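Local coordinates for Tol-Pal system protein TolB (Acinetobacter baumannii, PDB 7MX5) that probably serves as the periplasmic component of the Tol-Pal system, helping outer membrane invagination during cell division and maintaining outer membrane integrity, at residues L215-S227 with I259-A271. Sequence-based numbering, arbitrary orientation.
Sequences LNGAPSFSPDGKS and IDTEARYTPDGKA
The ring of Y265 lies against the start of the turn after strand 215-221. Over one face sit S222 CA, 3.6 Å from the ring centroid in a CH-pi contact, and S222 OG, displaced toward the rim and 3.0 Å from Y265 CE1. The backbone carbonyl of S220 meets the ring edge, its O 3.2 Å from Y265 CE2. With CG anti to the carbonyl carbon (chi1 -75°), the ring reaches across to S227, whose CB lies 3.4 Å from Y265 OH. P223 crosses at the base of the ring, CD against Y265 CB, while its CG rests on T266 O in the facing type I turn. S220 OG accepts a weak bond from Y265 N (3.5 Å). Farther along, water bridges the backbones: one molecule donates to A218 O and accepts from A263 N, another donates to A263 O and, weakly, to A218 O while accepting from R264 NE. A218 CB packs on E262 CG, whose carboxylate turns off to a salt bridge with R306. Strands 215-221 and 263-265 run nearly parallel (13°), as innermost strands of successive beta-propeller blades; Y265 reaches L229 of strand 227-232 and bonds weakly to Q242 of strand 239-244.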
ATOM      1  N   LEU A 215      10.921 -18.134 -16.877  1.00 68.03           N
ATOM      2  CA  LEU A 215      10.687 -17.109 -15.867  1.00 61.43           C
ATOM      3  C   LEU A 215       9.193 -16.875 -15.680  1.00 56.21           C
ATOM      4  O   LEU A 215       8.496 -16.468 -16.616  1.00 64.60           O
ATOM      5  CB  LEU A 215      11.384 -15.812 -16.268  1.00 59.21           C
ATOM      6  CG  LEU A 215      11.263 -14.642 -15.288  1.00 46.13           C
ATOM      7  CD1 LEU A 215      11.877 -15.002 -13.946  1.00 46.44           C
ATOM      8  CD2 LEU A 215      11.914 -13.394 -15.863  1.00 54.13           C
ATOM      9  N   ASN A 216       8.699 -17.137 -14.469  1.00 54.86           N
ATOM     10  CA  ASN A 216       7.326 -16.800 -14.113  1.00 49.56           C
ATOM     11  C   ASN A 216       7.212 -15.375 -13.586  1.00 48.28           C
ATOM     12  O   ASN A 216       6.244 -14.674 -13.900  1.00 46.94           O
ATOM     13  CB  ASN A 216       6.789 -17.782 -13.069  1.00 60.99           C
ATOM     14  CG  ASN A 216       6.501 -19.152 -13.650  1.00 68.93           C
ATOM     15  OD1 ASN A 216       7.404 -19.972 -13.813  1.00 63.04           O
ATOM     16  ND2 ASN A 216       5.236 -19.406 -13.965  1.00 77.23           N
ATOM     17  N   GLY A 217       8.183 -14.937 -12.789  1.00 47.96           N
ATOM     18  CA  GLY A 217       8.197 -13.578 -12.289  1.00 47.99           C
ATOM     19  C   GLY A 217       8.064 -13.467 -10.785  1.00 53.05           C
ATOM     20  O   GLY A 217       8.778 -14.146 -10.040  1.00 51.50           O
ATOM     21  N   ALA A 218       7.148 -12.605 -10.335  1.00 49.61           N
ATOM     22  CA  ALA A 218       6.891 -12.338  -8.924  1.00 54.78           C
ATOM     23  C   ALA A 218       8.173 -11.953  -8.194  1.00 47.67           C
ATOM     24  O   ALA A 218       8.646 -12.708  -7.333  1.00 47.44           O
ATOM     25  CB  ALA A 218       6.244 -13.552  -8.254  1.00 43.42           C
ATOM     26  N   PRO A 219       8.761 -10.799  -8.494  1.00 48.37           N
ATOM     27  CA  PRO A 219      10.001 -10.410  -7.817  1.00 40.01           C
ATOM     28  C   PRO A 219       9.744  -9.895  -6.410  1.00 54.64           C
ATOM     29  O   PRO A 219       8.659  -9.411  -6.080  1.00 51.95           O
ATOM     30  CB  PRO A 219      10.569  -9.302  -8.713  1.00 43.51           C
ATOM     31  CG  PRO A 219       9.409  -8.775  -9.482  1.00 42.24           C
ATOM     32  CD  PRO A 219       8.302  -9.787  -9.462  1.00 51.15           C
ATOM     33  N   SER A 220      10.773 -10.021  -5.575  1.00 60.05           N
ATOM     34  CA  SER A 220      10.737  -9.531  -4.205  1.00 48.40           C
ATOM     35  C   SER A 220      12.171  -9.305  -3.753  1.00 50.41           C
ATOM     36  O   SER A 220      13.042 -10.141  -4.010  1.00 56.88           O
ATOM     37  CB  SER A 220      10.025 -10.514  -3.269  1.00 47.19           C
ATOM     38  OG  SER A 220      10.064 -10.059  -1.927  1.00 57.13           O
ATOM     39  N   PHE A 221      12.409  -8.183  -3.082  1.00 42.86           N
ATOM     40  CA  PHE A 221      13.759  -7.724  -2.789  1.00 43.98           C
ATOM     41  C   PHE A 221      14.096  -7.908  -1.316  1.00 47.34           C
ATOM     42  O   PHE A 221      13.244  -7.721  -0.441  1.00 38.64           O
ATOM     43  CB  PHE A 221      13.924  -6.258  -3.185  1.00 36.94           C
ATOM     44  CG  PHE A 221      13.986  -6.047  -4.665  1.00 47.43           C
ATOM     45  CD1 PHE A 221      15.146  -6.324  -5.369  1.00 37.52           C
ATOM     46  CD2 PHE A 221      12.877  -5.594  -5.359  1.00 40.74           C
ATOM     47  CE1 PHE A 221      15.204  -6.140  -6.735  1.00 37.94           C
ATOM     48  CE2 PHE A 221      12.930  -5.408  -6.722  1.00 46.80           C
ATOM     49  CZ  PHE A 221      14.095  -5.682  -7.412  1.00 39.19           C
ATOM     50  N   SER A 222      15.348  -8.278  -1.059  1.00 44.32           N
ATOM     51  CA  SER A 222      15.819  -8.478   0.300  1.00 42.38           C
ATOM     52  C   SER A 222      15.832  -7.154   1.062  1.00 49.33           C
ATOM     53  O   SER A 222      16.103  -6.099   0.482  1.00 47.02           O
ATOM     54  CB  SER A 222      17.222  -9.075   0.289  1.00 43.10           C
ATOM     55  OG  SER A 222      17.228 -10.403   0.775  1.00 56.69           O
ATOM     56  N   PRO A 223      15.531  -7.182   2.362  1.00 44.21           N
ATOM     57  CA  PRO A 223      15.622  -5.944   3.156  1.00 43.29           C
ATOM     58  C   PRO A 223      17.002  -5.311   3.134  1.00 51.11           C
ATOM     59  O   PRO A 223      17.107  -4.079   3.203  1.00 47.47           O
ATOM     60  CB  PRO A 223      15.235  -6.395   4.570  1.00 42.22           C
ATOM     61  CG  PRO A 223      14.495  -7.672   4.402  1.00 38.93           C
ATOM     62  CD  PRO A 223      14.891  -8.288   3.094  1.00 43.44           C
ATOM     63  N   ASP A 224      18.066  -6.109   3.037  1.00 50.11           N
ATOM     64  CA  ASP A 224      19.419  -5.564   2.997  1.00 49.77           C
ATOM     65  C   ASP A 224      19.785  -4.981   1.638  1.00 49.46           C
ATOM     66  O   ASP A 224      20.889  -4.445   1.492  1.00 47.92           O
ATOM     67  CB  ASP A 224      20.438  -6.640   3.403  1.00 46.61           C
ATOM     68  CG  ASP A 224      20.428  -7.855   2.482  1.00 56.80           C
ATOM     69  OD1 ASP A 224      19.836  -7.793   1.384  1.00 54.84           O
ATOM     70  OD2 ASP A 224      21.023  -8.886   2.863  1.00 51.74           O
ATOM     71  N   GLY A 225      18.896  -5.072   0.650  1.00 42.09           N
ATOM     72  CA  GLY A 225      19.180  -4.545  -0.668  1.00 42.11           C
ATOM     73  C   GLY A 225      20.227  -5.307  -1.445  1.00 46.32           C
ATOM     74  O   GLY A 225      20.795  -4.765  -2.396  1.00 50.43           O
ATOM     75  N   LYS A 226      20.497  -6.560  -1.072  1.00 49.84           N
ATOM     76  CA  LYS A 226      21.547  -7.342  -1.706  1.00 51.81           C
ATOM     77  C   LYS A 226      21.038  -8.514  -2.530  1.00 53.75           C
ATOM     78  O   LYS A 226      21.791  -9.033  -3.360  1.00 58.42           O
ATOM     79  CB  LYS A 226      22.525  -7.876  -0.649  1.00 49.10           C
ATOM     80  CG  LYS A 226      23.063  -6.815   0.295  1.00 58.35           C
ATOM     81  CD  LYS A 226      24.516  -7.083   0.649  1.00 52.21           C
ATOM     82  CE  LYS A 226      25.178  -5.847   1.233  1.00 74.22           C
ATOM     83  NZ  LYS A 226      26.107  -5.205   0.261  1.00 75.61           N
ATOM     84  N   SER A 227      19.794  -8.943  -2.331  1.00 40.25           N
ATOM     85  CA  SER A 227      19.288 -10.134  -2.997  1.00 48.43           C
ATOM     86  C   SER A 227      17.860  -9.901  -3.471  1.00 52.69           C
ATOM     87  O   SER A 227      17.175  -8.976  -3.028  1.00 50.43           O
ATOM     88  CB  SER A 227      19.343 -11.358  -2.073  1.00 47.46           C
ATOM     89  OG  SER A 227      20.649 -11.541  -1.553  1.00 56.26           O
ATOM     90  N   ILE A 259       1.769 -25.864  -8.563  1.00 80.59           N
ATOM     91  CA  ILE A 259       1.001 -24.632  -8.659  1.00 78.63           C
ATOM     92  C   ILE A 259       1.979 -23.470  -8.771  1.00 78.65           C
ATOM     93  O   ILE A 259       3.174 -23.605  -8.508  1.00 74.00           O
ATOM     94  CB  ILE A 259       0.051 -24.423  -7.458  1.00 81.78           C
ATOM     95  CG1 ILE A 259       0.839 -24.412  -6.146  1.00 71.99           C
ATOM     96  CG2 ILE A 259      -1.034 -25.491  -7.438  1.00 77.57           C
ATOM     97  CD1 ILE A 259       0.109 -23.739  -5.003  1.00 67.01           C
ATOM     98  N   ASP A 260       1.455 -22.316  -9.174  1.00 84.12           N
ATOM     99  CA  ASP A 260       2.268 -21.113  -9.262  1.00 85.62           C
ATOM    100  C   ASP A 260       2.460 -20.512  -7.876  1.00 80.65           C
ATOM    101  O   ASP A 260       1.515 -20.417  -7.087  1.00 77.64           O
ATOM    102  CB  ASP A 260       1.623 -20.092 -10.198  1.00 89.33           C
ATOM    103  CG  ASP A 260       2.624 -19.468 -11.153  1.00 98.09           C
ATOM    104  OD1 ASP A 260       3.601 -18.854 -10.675  1.00 89.19           O
ATOM    105  OD2 ASP A 260       2.436 -19.596 -12.381  1.00104.16           O
ATOM    106  N   THR A 261       3.692 -20.107  -7.583  1.00 65.49           N
ATOM    107  CA  THR A 261       4.062 -19.635  -6.259  1.00 61.64           C
ATOM    108  C   THR A 261       4.765 -18.287  -6.356  1.00 64.26           C
ATOM    109  O   THR A 261       5.225 -17.873  -7.423  1.00 63.16           O
ATOM    110  CB  THR A 261       4.968 -20.641  -5.539  1.00 61.19           C
ATOM    111  OG1 THR A 261       5.209 -20.197  -4.197  1.00 60.52           O
ATOM    112  CG2 THR A 261       6.292 -20.784  -6.272  1.00 62.83           C
ATOM    113  N   GLU A 262       4.830 -17.601  -5.216  1.00 68.88           N
ATOM    114  CA  GLU A 262       5.508 -16.320  -5.089  1.00 62.90           C
ATOM    115  C   GLU A 262       6.198 -16.263  -3.735  1.00 59.54           C
ATOM    116  O   GLU A 262       5.619 -16.663  -2.722  1.00 58.82           O
ATOM    117  CB  GLU A 262       4.534 -15.136  -5.227  1.00 60.51           C
ATOM    118  CG  GLU A 262       3.561 -15.237  -6.393  1.00 61.57           C
ATOM    119  CD  GLU A 262       2.276 -15.950  -6.018  1.00 65.86           C
ATOM    120  OE1 GLU A 262       2.125 -16.327  -4.837  1.00 58.26           O
ATOM    121  OE2 GLU A 262       1.420 -16.139  -6.909  1.00 64.63           O
ATOM    122  N   ALA A 263       7.432 -15.765  -3.722  1.00 42.46           N
ATOM    123  CA  ALA A 263       8.230 -15.670  -2.508  1.00 34.49           C
ATOM    124  C   ALA A 263       8.331 -14.218  -2.060  1.00 36.94           C
ATOM    125  O   ALA A 263       8.528 -13.318  -2.881  1.00 41.50           O
ATOM    126  CB  ALA A 263       9.630 -16.249  -2.725  1.00 40.03           C
ATOM    127  N   ARG A 264       8.194 -13.996  -0.753  1.00 30.82           N
ATOM    128  CA  ARG A 264       8.240 -12.660  -0.168  1.00 39.93           C
ATOM    129  C   ARG A 264       9.129 -12.692   1.066  1.00 38.77           C
ATOM    130  O   ARG A 264       8.889 -13.482   1.984  1.00 35.40           O
ATOM    131  CB  ARG A 264       6.837 -12.165   0.195  1.00 42.57           C
ATOM    132  CG  ARG A 264       5.852 -12.172  -0.963  1.00 42.02           C
ATOM    133  CD  ARG A 264       5.646 -10.772  -1.513  1.00 42.55           C
ATOM    134  NE  ARG A 264       4.856 -10.777  -2.739  1.00 51.62           N
ATOM    135  CZ  ARG A 264       3.934  -9.874  -3.040  1.00 57.34           C
ATOM    136  NH1 ARG A 264       3.647  -8.877  -2.218  1.00 46.39           N
ATOM    137  NH2 ARG A 264       3.281  -9.972  -4.195  1.00 54.32           N
ATOM    138  N   TYR A 265      10.141 -11.827   1.090  1.00 37.33           N
ATOM    139  CA  TYR A 265      11.073 -11.784   2.209  1.00 35.58           C
ATOM    140  C   TYR A 265      10.377 -11.354   3.493  1.00 36.38           C
ATOM    141  O   TYR A 265       9.469 -10.517   3.478  1.00 34.86           O
ATOM    142  CB  TYR A 265      12.217 -10.813   1.917  1.00 35.61           C
ATOM    143  CG  TYR A 265      13.259 -11.310   0.946  1.00 48.45           C
ATOM    144  CD1 TYR A 265      14.273 -12.163   1.360  1.00 49.72           C
ATOM    145  CD2 TYR A 265      13.250 -10.899  -0.379  1.00 38.24           C
ATOM    146  CE1 TYR A 265      15.236 -12.611   0.474  1.00 53.57           C
ATOM    147  CE2 TYR A 265      14.210 -11.333  -1.270  1.00 39.83           C
ATOM    148  CZ  TYR A 265      15.202 -12.187  -0.839  1.00 50.18           C
ATOM    149  OH  TYR A 265      16.157 -12.624  -1.728  1.00 56.00           O
ATOM    150  N   THR A 266      10.815 -11.925   4.611  1.00 31.45           N
ATOM    151  CA  THR A 266      10.428 -11.369   5.898  1.00 36.32           C
ATOM    152  C   THR A 266      11.237 -10.100   6.167  1.00 36.39           C
ATOM    153  O   THR A 266      12.415 -10.031   5.807  1.00 32.35           O
ATOM    154  CB  THR A 266      10.658 -12.382   7.020  1.00 37.08           C
ATOM    155  OG1 THR A 266      12.011 -12.851   6.975  1.00 36.15           O
ATOM    156  CG2 THR A 266       9.711 -13.566   6.876  1.00 35.79           C
ATOM    157  N   PRO A 267      10.634  -9.082   6.790  1.00 38.10           N
ATOM    158  CA  PRO A 267      11.340  -7.799   6.953  1.00 39.54           C
ATOM    159  C   PRO A 267      12.593  -7.881   7.812  1.00 40.36           C
ATOM    160  O   PRO A 267      13.380  -6.925   7.807  1.00 37.58           O
ATOM    161  CB  PRO A 267      10.283  -6.891   7.598  1.00 35.04           C
ATOM    162  CG  PRO A 267       9.295  -7.823   8.210  1.00 34.32           C
ATOM    163  CD  PRO A 267       9.268  -9.038   7.335  1.00 32.39           C
ATOM    164  N   ASP A 268      12.810  -8.974   8.540  1.00 33.44           N
ATOM    165  CA  ASP A 268      14.020  -9.137   9.335  1.00 46.48           C
ATOM    166  C   ASP A 268      15.161  -9.776   8.554  1.00 41.22           C
ATOM    167  O   ASP A 268      16.261  -9.922   9.100  1.00 36.22           O
ATOM    168  CB  ASP A 268      13.723  -9.967  10.591  1.00 41.79           C
ATOM    169  CG  ASP A 268      13.002 -11.269  10.281  1.00 49.81           C
ATOM    170  OD1 ASP A 268      13.058 -11.732   9.122  1.00 38.06           O
ATOM    171  OD2 ASP A 268      12.375 -11.830  11.203  1.00 46.34           O
ATOM    172  N   GLY A 269      14.929 -10.161   7.301  1.00 32.73           N
ATOM    173  CA  GLY A 269      15.947 -10.801   6.495  1.00 40.36           C
ATOM    174  C   GLY A 269      16.278 -12.225   6.880  1.00 42.65           C
ATOM    175  O   GLY A 269      17.170 -12.821   6.265  1.00 47.31           O
ATOM    176  N   LYS A 270      15.592 -12.794   7.873  1.00 40.40           N
ATOM    177  CA  LYS A 270      15.896 -14.144   8.326  1.00 38.32           C
ATOM    178  C   LYS A 270      15.273 -15.221   7.448  1.00 40.66           C
ATOM    179  O   LYS A 270      15.774 -16.350   7.432  1.00 35.88           O
ATOM    180  CB  LYS A 270      15.420 -14.340   9.767  1.00 39.48           C
ATOM    181  CG  LYS A 270      16.002 -13.356  10.768  1.00 47.63           C
ATOM    182  CD  LYS A 270      16.360 -14.057  12.069  1.00 49.91           C
ATOM    183  CE  LYS A 270      15.811 -13.311  13.272  1.00 54.98           C
ATOM    184  NZ  LYS A 270      15.107 -14.226  14.215  1.00 57.67           N
ATOM    185  N   ALA A 271      14.205 -14.906   6.724  1.00 38.42           N
ATOM    186  CA  ALA A 271      13.438 -15.933   6.033  1.00 39.21           C
ATOM    187  C   ALA A 271      12.611 -15.285   4.932  1.00 40.97           C
ATOM    188  O   ALA A 271      12.655 -14.070   4.721  1.00 35.13           O
ATOM    189  CB  ALA A 271      12.547 -16.693   7.019  1.00 37.21           C
TER
HETATM  190  O   HOH W   1       6.678 -12.239  -4.592  1.00 43.99           O
HETATM  191  O   HOH W   2       8.680 -14.883  -6.104  1.00 46.79           O